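Local coordinates for protein carbohydrate esterase family 2 (CE2) (Chaetomium olivicolor, PDB 4XVH) that probably removes acetyl groups from xylan or related plant polysaccharides, joining an SGNH-type esterase domain to a jelly-roll domain of the carbohydrate-binding kind, at residues A234-V239 against V282-A287; D241-K244 against H250-L253; Q111-G116 against Q183-Y188; Y144-A149 against A154-V159. All coordinates share one frame; numbering follows the deposited sequence.

All four contacts belong to the Rossmann-like esterase domain and gather round its parallel sheet. Contacts 2, 3 and 4 are buried and each involves a strand of that sheet, whereas contact 1 joins two helices on its outside and is only partly buried, with an arginine at its margin. Contacts 1 and 2 share helix 228-243, and Val-239 of the first packs on Phe-251 of the second. Contacts 2 and 3 meet where Ile-242 reaches Ile-115. Strands 111-116 and 155-160 are neighbours, which ties contact 3 to contact 4. Contacts 1 and 2 are mainly apolar, without hydrogen bonds between their segments; contact 3 buries a tyrosine-aspartate bond, and contact 4 adds a backbone bond to its packing.

Contact 1. Residues A234-V239 against V282-A287; sequences AMVKFV and VSRLGA
Leu-285 sets its forked end against Val-236 and Val-239, which stand one turn apart on the helix through 234-239. CD2 is the busier branch and touches both valines: it lies 3.8 Å from Val-239 CG1, and its distance to Val-236 CG1 is 3.9 Å. CD1 lies beside it against Val-239 alone, near CB and CG2. The leucine's CG stands beside its backbone N (chi1 -73°), which sends the fork across to the facing helix. Val-236 divides its work: CG1, anti to its own N (chi1 170°), faces the leucine, while CG2 lies against one face of the Arg-284 guanidinium, 3.8 Å from NH2. Bent at chi2 and chi3, the arginine crosses the valine at about a right angle, and NH2 forms a salt bridge with Asp-233; a long, flexible cation suits this exposed margin, as branched apolar groups suit the interior. Replacing Leu-285 with an alanine would remove both methyls and would probably leave a gap between the two helices, with Val-236 CG1 and Val-239 CG1 lacking their partner. The contact thus pairs helix 228-243 with the end of helix 270-285, and both rest on strand 250-254, where Leu-253 meets Met-235, Val-282 and Leu-285.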
loop_
_atom_site.group_PDB
_atom_site.type_symbol
_atom_site.label_atom_id
_atom_site.label_comp_id
_atom_site.label_asym_id
_atom_site.label_seq_id
_atom_site.Cartn_x
_atom_site.Cartn_y
_atom_site.Cartn_z
ATOM N N ALA A 234 3.398 -12.167 17.509
ATOM C CA ALA A 234 3.289 -10.778 17.095
ATOM C C ALA A 234 2.196 -10.561 16.071
ATOM O O ALA A 234 1.542 -9.501 16.042
ATOM C CB ALA A 234 4.598 -10.297 16.516
ATOM N N MET A 235 2.041 -11.536 15.186
ATOM C CA MET A 235 0.980 -11.460 14.184
ATOM C C MET A 235 -0.390 -11.448 14.899
ATOM O O MET A 235 -1.255 -10.652 14.576
ATOM C CB MET A 235 1.086 -12.633 13.211
ATOM C CG MET A 235 0.063 -12.592 12.083
ATOM S SD MET A 235 0.375 -11.238 10.878
ATOM C CE MET A 235 1.694 -11.925 9.854
ATOM N N VAL A 236 -0.561 -12.319 15.891
ATOM C CA VAL A 236 -1.807 -12.334 16.652
ATOM C C VAL A 236 -2.014 -10.985 17.356
ATOM O O VAL A 236 -3.070 -10.365 17.243
ATOM C CB VAL A 236 -1.813 -13.494 17.663
ATOM C CG1 VAL A 236 -2.989 -13.365 18.633
ATOM C CG2 VAL A 236 -1.865 -14.830 16.907
ATOM N N LYS A 237 -0.971 -10.491 18.012
ATOM C CA LYS A 237 -1.070 -9.235 18.742
ATOM C C LYS A 237 -1.378 -8.022 17.830
ATOM O O LYS A 237 -2.158 -7.134 18.199
ATOM C CB LYS A 237 0.232 -9.017 19.524
ATOM C CG LYS A 237 0.258 -7.768 20.385
ATOM C CD LYS A 237 -0.834 -7.810 21.462
ATOM C CE LYS A 237 -0.588 -6.733 22.534
ATOM N NZ LYS A 237 -0.163 -5.446 21.876
ATOM N N PHE A 238 -0.761 -7.988 16.645
ATOM C CA PHE A 238 -0.960 -6.886 15.703
ATOM C C PHE A 238 -2.444 -6.848 15.260
ATOM O O PHE A 238 -3.082 -5.804 15.279
ATOM C CB PHE A 238 -0.031 -7.030 14.487
ATOM C CG PHE A 238 -0.056 -5.841 13.545
ATOM C CD1 PHE A 238 -0.378 -4.572 14.014
ATOM C CD2 PHE A 238 0.233 -5.997 12.200
ATOM C CE1 PHE A 238 -0.421 -3.468 13.149
ATOM C CE2 PHE A 238 0.204 -4.910 11.330
ATOM C CZ PHE A 238 -0.134 -3.623 11.828
ATOM N N VAL A 239 -2.983 -7.998 14.896
ATOM C CA VAL A 239 -4.388 -8.062 14.560
ATOM C C VAL A 239 -5.257 -7.659 15.762
ATOM O O VAL A 239 -6.189 -6.853 15.625
ATOM C CB VAL A 239 -4.761 -9.465 14.049
ATOM C CG1 VAL A 239 -6.270 -9.617 13.966
ATOM C CG2 VAL A 239 -4.098 -9.701 12.645
ATOM N N VAL A 282 -3.769 -17.489 12.359
ATOM C CA VAL A 282 -5.169 -17.504 11.926
ATOM C C VAL A 282 -6.011 -18.384 12.835
ATOM O O VAL A 282 -7.082 -17.985 13.271
ATOM C CB VAL A 282 -5.302 -17.979 10.470
ATOM C CG1 VAL A 282 -6.764 -18.336 10.138
ATOM C CG2 VAL A 282 -4.758 -16.909 9.535
ATOM N N SER A 283 -5.506 -19.568 13.158
ATOM C CA SER A 283 -6.200 -20.457 14.091
ATOM C C SER A 283 -6.439 -19.784 15.463
ATOM O O SER A 283 -7.530 -19.889 16.028
ATOM C CB SER A 283 -5.403 -21.750 14.251
ATOM O OG SER A 283 -6.087 -22.694 15.061
ATOM N N ARG A 284 -5.442 -19.069 15.986
ATOM C CA ARG A 284 -5.603 -18.408 17.281
ATOM C C ARG A 284 -6.584 -17.224 17.192
ATOM O O ARG A 284 -7.268 -16.902 18.170
ATOM C CB ARG A 284 -4.253 -17.929 17.840
ATOM C CG ARG A 284 -3.143 -18.995 17.882
ATOM C CD ARG A 284 -2.352 -18.984 19.182
ATOM N NE ARG A 284 -1.705 -17.714 19.521
ATOM C CZ ARG A 284 -0.386 -17.503 19.488
ATOM N NH1 ARG A 284 0.449 -18.474 19.121
ATOM N NH2 ARG A 284 0.102 -16.314 19.820
ATOM N N LEU A 285 -6.677 -16.598 16.020
ATOM C CA LEU A 285 -7.476 -15.377 15.894
ATOM C C LEU A 285 -8.964 -15.639 15.696
ATOM O O LEU A 285 -9.792 -14.779 15.971
ATOM C CB LEU A 285 -6.949 -14.526 14.739
ATOM C CG LEU A 285 -5.627 -13.825 15.029
ATOM C CD1 LEU A 285 -5.001 -13.299 13.711
ATOM C CD2 LEU A 285 -5.789 -12.706 16.057
ATOM N N GLY A 286 -9.300 -16.814 15.197
ATOM C CA GLY A 286 -10.695 -17.156 14.998
ATOM C C GLY A 286 -11.240 -16.884 13.604
ATOM O O GLY A 286 -10.504 -16.639 12.637
ATOM N N ALA A 287 -12.564 -16.907 13.528
ATOM C CA ALA A 287 -13.281 -16.958 12.267
ATOM C C ALA A 287 -13.142 -15.698 11.386
ATOM O O ALA A 287 -13.365 -15.763 10.180
ATOM C CB ALA A 287 -14.777 -17.252 12.546
#

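Contact 2. Residues D241-K244 against H250-L253; sequences DIQK and HFFL
Phe-251 of strand 250-254 sends its ring to the C-terminal part of helix 228-243, touching Ile-242 and Gln-243. The helix is the crossover of a beta-alpha-beta unit whose parallel strands, 207-211 and 250-254, are neighbours in the sheet. Ile-242 shows how a branched residue fills this layer. Its CB is 3.8 Å from Phe-251 CE2. CG2, anti to the backbone N, reaches the ring edge in the plane of the ring, with CE2 at 3.7 Å. On the other branch, CG1 lies against Tyr-185 CE2. At the tip, CD1 is 4.0 Å from Phe-251 CE2 and also meets Ile-115 CD1, and so joins three side chains. A flat, wholly apolar ring suits the buried strand position, where there is no polar end to satisfy. Losing that ring to an alanine would probably leave Ile-242 CG2 and Gln-243 CG without their partner and a gap between helix and sheet. Gln-243 is only partly exposed, and its apolar CG can pack on the ring while the chain carries a polar end. CG comes within 3.5 Å of Phe-251 CE1, and the amide stands nearly upright to the ring, their planes 87° apart, with NE2 4.1 Å from CE1.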
loop_
_atom_site.group_PDB
_atom_site.type_symbol
_atom_site.label_atom_id
_atom_site.label_comp_id
_atom_site.label_asym_id
_atom_site.label_seq_id
_atom_site.Cartn_x
_atom_site.Cartn_y
_atom_site.Cartn_z
ATOM N N ASP A 241 -4.481 -5.707 18.122
ATOM C CA ASP A 241 -4.334 -4.255 18.272
ATOM C C ASP A 241 -5.193 -3.497 17.235
ATOM O O ASP A 241 -5.822 -2.478 17.569
ATOM C CB ASP A 241 -2.869 -3.834 18.151
ATOM C CG ASP A 241 -2.036 -4.246 19.359
ATOM O OD1 ASP A 241 -2.611 -4.584 20.417
ATOM O OD2 ASP A 241 -0.804 -4.231 19.243
ATOM N N ILE A 242 -5.255 -3.994 16.000
ATOM C CA ILE A 242 -6.090 -3.332 14.990
ATOM C C ILE A 242 -7.583 -3.490 15.332
ATOM O O ILE A 242 -8.400 -2.587 15.089
ATOM C CB ILE A 242 -5.797 -3.884 13.562
ATOM C CG1 ILE A 242 -4.318 -3.666 13.231
ATOM C CG2 ILE A 242 -6.699 -3.221 12.497
ATOM C CD1 ILE A 242 -3.895 -4.331 11.938
ATOM N N GLN A 243 -7.917 -4.623 15.944
ATOM C CA GLN A 243 -9.295 -4.913 16.312
ATOM C C GLN A 243 -9.797 -4.012 17.433
ATOM O O GLN A 243 -11.002 -3.862 17.607
ATOM C CB GLN A 243 -9.440 -6.374 16.729
ATOM C CG GLN A 243 -9.322 -7.372 15.588
ATOM C CD GLN A 243 -9.358 -8.795 16.111
ATOM O OE1 GLN A 243 -8.701 -9.113 17.113
ATOM N NE2 GLN A 243 -10.173 -9.638 15.488
ATOM N N LYS A 244 -8.882 -3.413 18.186
ATOM C CA LYS A 244 -9.274 -2.368 19.138
ATOM C C LYS A 244 -10.039 -1.258 18.404
ATOM O O LYS A 244 -10.967 -0.649 18.952
ATOM C CB LYS A 244 -8.046 -1.788 19.851
ATOM C CG LYS A 244 -7.462 -2.705 20.919
ATOM C CD LYS A 244 -6.312 -2.027 21.694
ATOM C CE LYS A 244 -6.097 -2.667 23.088
ATOM N NZ LYS A 244 -4.708 -3.183 23.348
ATOM N N HIS A 250 -12.734 -8.282 8.865
ATOM C CA HIS A 250 -12.066 -9.547 8.585
ATOM C C HIS A 250 -10.606 -9.287 8.228
ATOM O O HIS A 250 -10.285 -8.276 7.593
ATOM C CB HIS A 250 -12.758 -10.304 7.455
ATOM C CG HIS A 250 -14.043 -10.943 7.884
ATOM N ND1 HIS A 250 -14.238 -12.305 7.873
ATOM C CD2 HIS A 250 -15.189 -10.403 8.363
ATOM C CE1 HIS A 250 -15.448 -12.582 8.338
ATOM N NE2 HIS A 250 -16.051 -11.443 8.623
ATOM N N PHE A 251 -9.725 -10.200 8.638
ATOM C CA PHE A 251 -8.296 -10.017 8.396
ATOM C C PHE A 251 -7.778 -11.070 7.415
ATOM O O PHE A 251 -8.111 -12.271 7.530
ATOM C CB PHE A 251 -7.527 -10.074 9.735
ATOM C CG PHE A 251 -7.787 -8.874 10.610
ATOM C CD1 PHE A 251 -8.993 -8.755 11.288
ATOM C CD2 PHE A 251 -6.858 -7.835 10.675
ATOM C CE1 PHE A 251 -9.266 -7.658 12.073
ATOM C CE2 PHE A 251 -7.101 -6.723 11.444
ATOM C CZ PHE A 251 -8.321 -6.619 12.146
ATOM N N PHE A 252 -6.954 -10.614 6.474
ATOM C CA PHE A 252 -6.411 -11.439 5.407
ATOM C C PHE A 252 -4.893 -11.417 5.501
ATOM O O PHE A 252 -4.244 -10.406 5.189
ATOM C CB PHE A 252 -6.943 -10.940 4.052
ATOM C CG PHE A 252 -8.444 -11.069 3.965
ATOM C CD1 PHE A 252 -9.266 -10.062 4.478
ATOM C CD2 PHE A 252 -9.035 -12.255 3.542
ATOM C CE1 PHE A 252 -10.654 -10.195 4.495
ATOM C CE2 PHE A 252 -10.463 -12.387 3.552
ATOM C CZ PHE A 252 -11.249 -11.347 4.022
ATOM N N LEU A 253 -4.347 -12.543 5.955
ATOM C CA LEU A 253 -2.924 -12.685 6.258
ATOM C C LEU A 253 -2.214 -13.474 5.164
ATOM O O LEU A 253 -2.507 -14.648 4.930
ATOM C CB LEU A 253 -2.743 -13.374 7.619
ATOM C CG LEU A 253 -3.578 -12.809 8.777
ATOM C CD1 LEU A 253 -3.205 -13.456 10.135
ATOM C CD2 LEU A 253 -3.491 -11.303 8.911
#

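Contact 3. Residues Q111-G116 against Q183-Y188; sequences QIDIIG and QLYTRY
Tyr-185 OH donates a short hydrogen bond to Asp-113 OD2, 2.6 Å away. The oxygen lies in the plane of the tyrosine ring at its edge and is met nearly along its own C-O direction, while carboxylate and ring planes stand 81° apart. Ile-115, two residues further along the strand, supports the same ring: its CD1 is 3.4 Å from Tyr-185 CE1, the two side chains crossing at about a right angle. With CG anti to its backbone N (chi1 -169°), the tyrosine reaches from its turn down to the sheet. Tyrosine suits the place because its length and hydroxyl satisfy a buried acid while its ring stays among apolar groups. In the second shell, Trp-203 NE1 holds Asp-113 OD1, so each carboxylate oxygen has a donor, which would tend to favour the charged form. The tyrosine itself sits in a type I turn from Leu-184 to Arg-187, steadied by Gln-183 O, which accepts from both Thr-186 N and Thr-186 OG1 (2.7 Å). Strand 111-116 lies inside the parallel sheet, between 155-160 and 207-211, and at its end Gly-116 opens the Gly-Asp-Ser block of the GDSL family, whose Asp-117 and Ser-118 line the pocket holding a bound polyether.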
loop_
_atom_site.group_PDB
_atom_site.type_symbol
_atom_site.label_atom_id
_atom_site.label_comp_id
_atom_site.label_asym_id
_atom_site.label_seq_id
_atom_site.Cartn_x
_atom_site.Cartn_y
_atom_site.Cartn_z
ATOM N N GLN A 111 -14.600 -0.658 2.238
ATOM C CA GLN A 111 -13.312 -0.029 2.595
ATOM C C GLN A 111 -12.318 -1.092 3.024
ATOM O O GLN A 111 -12.669 -2.001 3.806
ATOM C CB GLN A 111 -13.499 1.000 3.749
ATOM C CG GLN A 111 -14.484 2.157 3.429
ATOM C CD GLN A 111 -14.713 3.089 4.634
ATOM O OE1 GLN A 111 -14.614 2.656 5.772
ATOM N NE2 GLN A 111 -15.000 4.372 4.376
ATOM N N ILE A 112 -11.072 -0.957 2.579
ATOM C CA ILE A 112 -10.060 -1.978 2.850
ATOM C C ILE A 112 -8.710 -1.357 3.242
ATOM O O ILE A 112 -8.197 -0.490 2.527
ATOM C CB ILE A 112 -9.864 -2.871 1.587
ATOM C CG1 ILE A 112 -11.167 -3.614 1.221
ATOM C CG2 ILE A 112 -8.734 -3.839 1.772
ATOM C CD1 ILE A 112 -11.014 -4.500 -0.044
ATOM N N ASP A 113 -8.123 -1.818 4.342
ATOM C CA ASP A 113 -6.735 -1.461 4.669
ATOM C C ASP A 113 -5.783 -2.515 4.103
ATOM O O ASP A 113 -6.054 -3.719 4.185
ATOM C CB ASP A 113 -6.513 -1.372 6.179
ATOM C CG ASP A 113 -6.858 0.004 6.750
ATOM O OD1 ASP A 113 -7.470 0.811 6.018
ATOM O OD2 ASP A 113 -6.540 0.271 7.936
ATOM N N ILE A 114 -4.652 -2.061 3.565
ATOM C CA ILE A 114 -3.622 -2.978 3.104
ATOM C C ILE A 114 -2.302 -2.621 3.767
ATOM O O ILE A 114 -1.789 -1.537 3.557
ATOM C CB ILE A 114 -3.470 -2.903 1.594
ATOM C CG1 ILE A 114 -4.875 -2.872 0.939
ATOM C CG2 ILE A 114 -2.604 -4.065 1.101
ATOM C CD1 ILE A 114 -4.951 -2.099 -0.344
ATOM N N ILE A 115 -1.762 -3.525 4.577
ATOM C CA ILE A 115 -0.615 -3.188 5.418
ATOM C C ILE A 115 0.557 -4.089 5.047
ATOM O O ILE A 115 0.382 -5.304 5.014
ATOM C CB ILE A 115 -0.932 -3.379 6.909
ATOM C CG1 ILE A 115 -2.183 -2.567 7.307
ATOM C CG2 ILE A 115 0.307 -3.009 7.762
ATOM C CD1 ILE A 115 -2.846 -3.043 8.635
ATOM N N GLY A 116 1.737 -3.516 4.782
ATOM C CA GLY A 116 2.855 -4.366 4.434
ATOM C C GLY A 116 4.171 -3.670 4.202
ATOM O O GLY A 116 4.441 -2.588 4.763
ATOM N N GLN A 183 4.085 -0.007 14.803
ATOM C CA GLN A 183 4.285 1.355 15.265
ATOM C C GLN A 183 3.930 2.370 14.178
ATOM O O GLN A 183 3.288 3.379 14.457
ATOM C CB GLN A 183 5.746 1.558 15.733
ATOM C CG GLN A 183 6.116 2.985 16.122
ATOM C CD GLN A 183 7.602 3.101 16.542
ATOM O OE1 GLN A 183 8.312 2.098 16.587
ATOM N NE2 GLN A 183 8.061 4.321 16.846
ATOM N N LEU A 184 4.380 2.109 12.955
ATOM C CA LEU A 184 4.137 3.015 11.845
ATOM C C LEU A 184 2.641 3.136 11.573
ATOM O O LEU A 184 2.150 4.200 11.213
ATOM C CB LEU A 184 4.881 2.528 10.593
ATOM C CG LEU A 184 6.416 2.678 10.802
ATOM C CD1 LEU A 184 7.233 2.141 9.627
ATOM C CD2 LEU A 184 6.816 4.116 11.149
ATOM N N TYR A 185 1.927 2.027 11.740
ATOM C CA TYR A 185 0.472 2.021 11.567
ATOM C C TYR A 185 -0.287 2.943 12.547
ATOM O O TYR A 185 -1.483 3.220 12.331
ATOM C CB TYR A 185 -0.059 0.594 11.691
ATOM C CG TYR A 185 -1.510 0.382 11.286
ATOM C CD1 TYR A 185 -1.902 0.414 9.939
ATOM C CD2 TYR A 185 -2.472 0.114 12.242
ATOM C CE1 TYR A 185 -3.227 0.192 9.578
ATOM C CE2 TYR A 185 -3.772 -0.102 11.891
ATOM C CZ TYR A 185 -4.157 -0.059 10.578
ATOM O OH TYR A 185 -5.478 -0.309 10.264
ATOM N N THR A 186 0.382 3.442 13.590
ATOM C CA THR A 186 -0.291 4.383 14.508
ATOM C C THR A 186 -0.157 5.839 14.066
ATOM O O THR A 186 -0.709 6.746 14.704
ATOM C CB THR A 186 0.246 4.314 15.959
ATOM O OG1 THR A 186 1.590 4.804 16.001
ATOM C CG2 THR A 186 0.201 2.887 16.514
ATOM N N ARG A 187 0.581 6.068 12.986
ATOM C CA ARG A 187 0.902 7.436 12.580
ATOM C C ARG A 187 -0.048 7.936 11.519
ATOM O O ARG A 187 -0.498 7.144 10.718
ATOM C CB ARG A 187 2.354 7.500 12.044
ATOM C CG ARG A 187 3.412 7.145 13.085
ATOM C CD ARG A 187 4.795 7.150 12.438
ATOM N NE ARG A 187 5.840 6.990 13.442
ATOM C CZ ARG A 187 7.131 7.124 13.175
ATOM N NH1 ARG A 187 7.525 7.428 11.939
ATOM N NH2 ARG A 187 8.021 6.956 14.141
ATOM N N TYR A 188 -0.320 9.241 11.478
ATOM C CA TYR A 188 -1.192 9.778 10.435
ATOM C C TYR A 188 -0.441 9.730 9.114
ATOM O O TYR A 188 -0.672 8.842 8.299
ATOM C CB TYR A 188 -1.639 11.227 10.703
ATOM C CG TYR A 188 -3.090 11.435 10.270
ATOM C CD1 TYR A 188 -4.024 12.040 11.108
ATOM C CD2 TYR A 188 -3.554 10.842 9.087
ATOM C CE1 TYR A 188 -5.355 12.185 10.714
ATOM C CE2 TYR A 188 -4.873 10.961 8.693
ATOM C CZ TYR A 188 -5.765 11.639 9.504
ATOM O OH TYR A 188 -7.073 11.715 9.081
#

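Contact 4. Residues Y144-A149 against A154-V159; sequences YGVLAA and ADYSVV
Val-146 and Ala-149, one turn apart on helix 144-151, form a shallow seat for the ring of Tyr-156. Ala-149 supplies the hollow: its small CB leaves space for the base of the ring and touches CD2 at 3.6 Å. Val-146 is the bump beside it, and its CB lies over one face of the ring, offset toward the rim. Its CG2 meets Tyr-156 CE1, also at 3.6 Å, and CG1 sits 3.4 Å from the hydroxyl OH. The tyrosine's CG stands between its backbone N and carbonyl carbon (chi1 55°), a less roomy setting that sends the ring across the helix. Farther up the strand, Val-158 CG2 fits against Val-146 CG2 at 4.0 Å, so the one valine packs against two side chains of the strand. Alanine suits the tighter end, where the chain reverses: Ala-154 N donates to Ala-149 O, 2.9 Å away and nearly straight (168°). Helix and strand then run almost antiparallel, their axes 8.6 Å apart at 166°. Neighbouring Ile-114 also supports Tyr-156. Strand 111-116, this helix and strand 155-160, parallel to the first and next to it, make the beta-alpha-beta crossover characteristic of Rossmann-like and SGNH hydrolase folds.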
loop_
_atom_site.group_PDB
_atom_site.type_symbol
_atom_site.label_atom_id
_atom_site.label_comp_id
_atom_site.label_asym_id
_atom_site.label_seq_id
_atom_site.Cartn_x
_atom_site.Cartn_y
_atom_site.Cartn_z
ATOM N N TYR A 144 -1.050 -5.928 -5.894
ATOM C CA TYR A 144 -2.069 -6.944 -5.611
ATOM C C TYR A 144 -3.161 -6.364 -4.687
ATOM O O TYR A 144 -4.349 -6.608 -4.883
ATOM C CB TYR A 144 -1.422 -8.198 -4.961
ATOM C CG TYR A 144 -1.019 -7.904 -3.525
ATOM C CD1 TYR A 144 0.117 -7.125 -3.230
ATOM C CD2 TYR A 144 -1.831 -8.309 -2.470
ATOM C CE1 TYR A 144 0.442 -6.792 -1.907
ATOM C CE2 TYR A 144 -1.518 -7.995 -1.164
ATOM C CZ TYR A 144 -0.376 -7.237 -0.884
ATOM O OH TYR A 144 -0.108 -6.925 0.443
ATOM N N GLY A 145 -2.779 -5.568 -3.687
ATOM C CA GLY A 145 -3.801 -5.105 -2.745
ATOM C C GLY A 145 -4.742 -4.078 -3.359
ATOM O O GLY A 145 -5.956 -4.099 -3.149
ATOM N N VAL A 146 -4.175 -3.143 -4.110
ATOM C CA VAL A 146 -4.996 -2.148 -4.813
ATOM C C VAL A 146 -5.867 -2.761 -5.925
ATOM O O VAL A 146 -7.051 -2.408 -6.088
ATOM C CB VAL A 146 -4.079 -1.050 -5.367
ATOM C CG1 VAL A 146 -4.873 -0.091 -6.286
ATOM C CG2 VAL A 146 -3.437 -0.308 -4.143
ATOM N N LEU A 147 -5.298 -3.690 -6.684
ATOM C CA LEU A 147 -6.059 -4.343 -7.737
ATOM C C LEU A 147 -7.257 -5.152 -7.145
ATOM O O LEU A 147 -8.339 -5.199 -7.732
ATOM C CB LEU A 147 -5.139 -5.247 -8.562
ATOM C CG LEU A 147 -4.118 -4.500 -9.435
ATOM C CD1 LEU A 147 -3.293 -5.522 -10.269
ATOM C CD2 LEU A 147 -4.873 -3.499 -10.352
ATOM N N ALA A 148 -7.048 -5.766 -5.985
ATOM C CA ALA A 148 -8.128 -6.450 -5.274
ATOM C C ALA A 148 -9.206 -5.452 -4.838
ATOM O O ALA A 148 -10.388 -5.724 -4.997
ATOM C CB ALA A 148 -7.577 -7.216 -4.038
ATOM N N ALA A 149 -8.799 -4.326 -4.261
ATOM C CA ALA A 149 -9.778 -3.316 -3.823
ATOM C C ALA A 149 -10.550 -2.780 -5.042
ATOM O O ALA A 149 -11.760 -2.647 -5.008
ATOM C CB ALA A 149 -9.050 -2.171 -3.075
ATOM N N ALA A 154 -13.961 -1.186 -3.836
ATOM C CA ALA A 154 -13.732 -0.624 -2.504
ATOM C C ALA A 154 -12.710 0.515 -2.477
ATOM O O ALA A 154 -11.725 0.481 -3.204
ATOM C CB ALA A 154 -13.271 -1.708 -1.535
ATOM N N ASP A 155 -12.948 1.503 -1.609
ATOM C CA ASP A 155 -11.901 2.462 -1.257
ATOM C C ASP A 155 -10.834 1.701 -0.475
ATOM O O ASP A 155 -11.101 0.633 0.107
ATOM C CB ASP A 155 -12.461 3.630 -0.412
ATOM C CG ASP A 155 -12.826 4.838 -1.263
ATOM O OD1 ASP A 155 -12.312 4.956 -2.394
ATOM O OD2 ASP A 155 -13.638 5.663 -0.821
ATOM N N TYR A 156 -9.625 2.231 -0.433
ATOM C CA TYR A 156 -8.593 1.514 0.296
ATOM C C TYR A 156 -7.629 2.513 0.947
ATOM O O TYR A 156 -7.633 3.721 0.638
ATOM C CB TYR A 156 -7.838 0.534 -0.622
ATOM C CG TYR A 156 -7.247 1.209 -1.840
ATOM C CD1 TYR A 156 -5.983 1.784 -1.789
ATOM C CD2 TYR A 156 -7.955 1.279 -3.046
ATOM C CE1 TYR A 156 -5.427 2.403 -2.893
ATOM C CE2 TYR A 156 -7.404 1.906 -4.156
ATOM C CZ TYR A 156 -6.134 2.453 -4.066
ATOM O OH TYR A 156 -5.555 3.076 -5.140
ATOM N N SER A 157 -6.846 1.992 1.874
ATOM C CA SER A 157 -5.772 2.718 2.512
ATOM C C SER A 157 -4.573 1.793 2.590
ATOM O O SER A 157 -4.656 0.718 3.197
ATOM C CB SER A 157 -6.166 3.178 3.917
ATOM O OG SER A 157 -5.082 3.854 4.502
ATOM N N VAL A 158 -3.488 2.196 1.928
ATOM C CA VAL A 158 -2.238 1.454 1.974
ATOM C C VAL A 158 -1.345 2.066 3.045
ATOM O O VAL A 158 -1.076 3.271 3.025
ATOM C CB VAL A 158 -1.493 1.493 0.618
ATOM C CG1 VAL A 158 -0.131 0.800 0.728
ATOM C CG2 VAL A 158 -2.337 0.823 -0.474
ATOM N N VAL A 159 -0.912 1.234 3.981
ATOM C CA VAL A 159 0.066 1.634 4.969
ATOM C C VAL A 159 1.227 0.683 4.844
ATOM O O VAL A 159 1.159 -0.442 5.332
ATOM C CB VAL A 159 -0.490 1.602 6.400
ATOM C CG1 VAL A 159 0.584 2.110 7.371
ATOM C CG2 VAL A 159 -1.704 2.505 6.489
#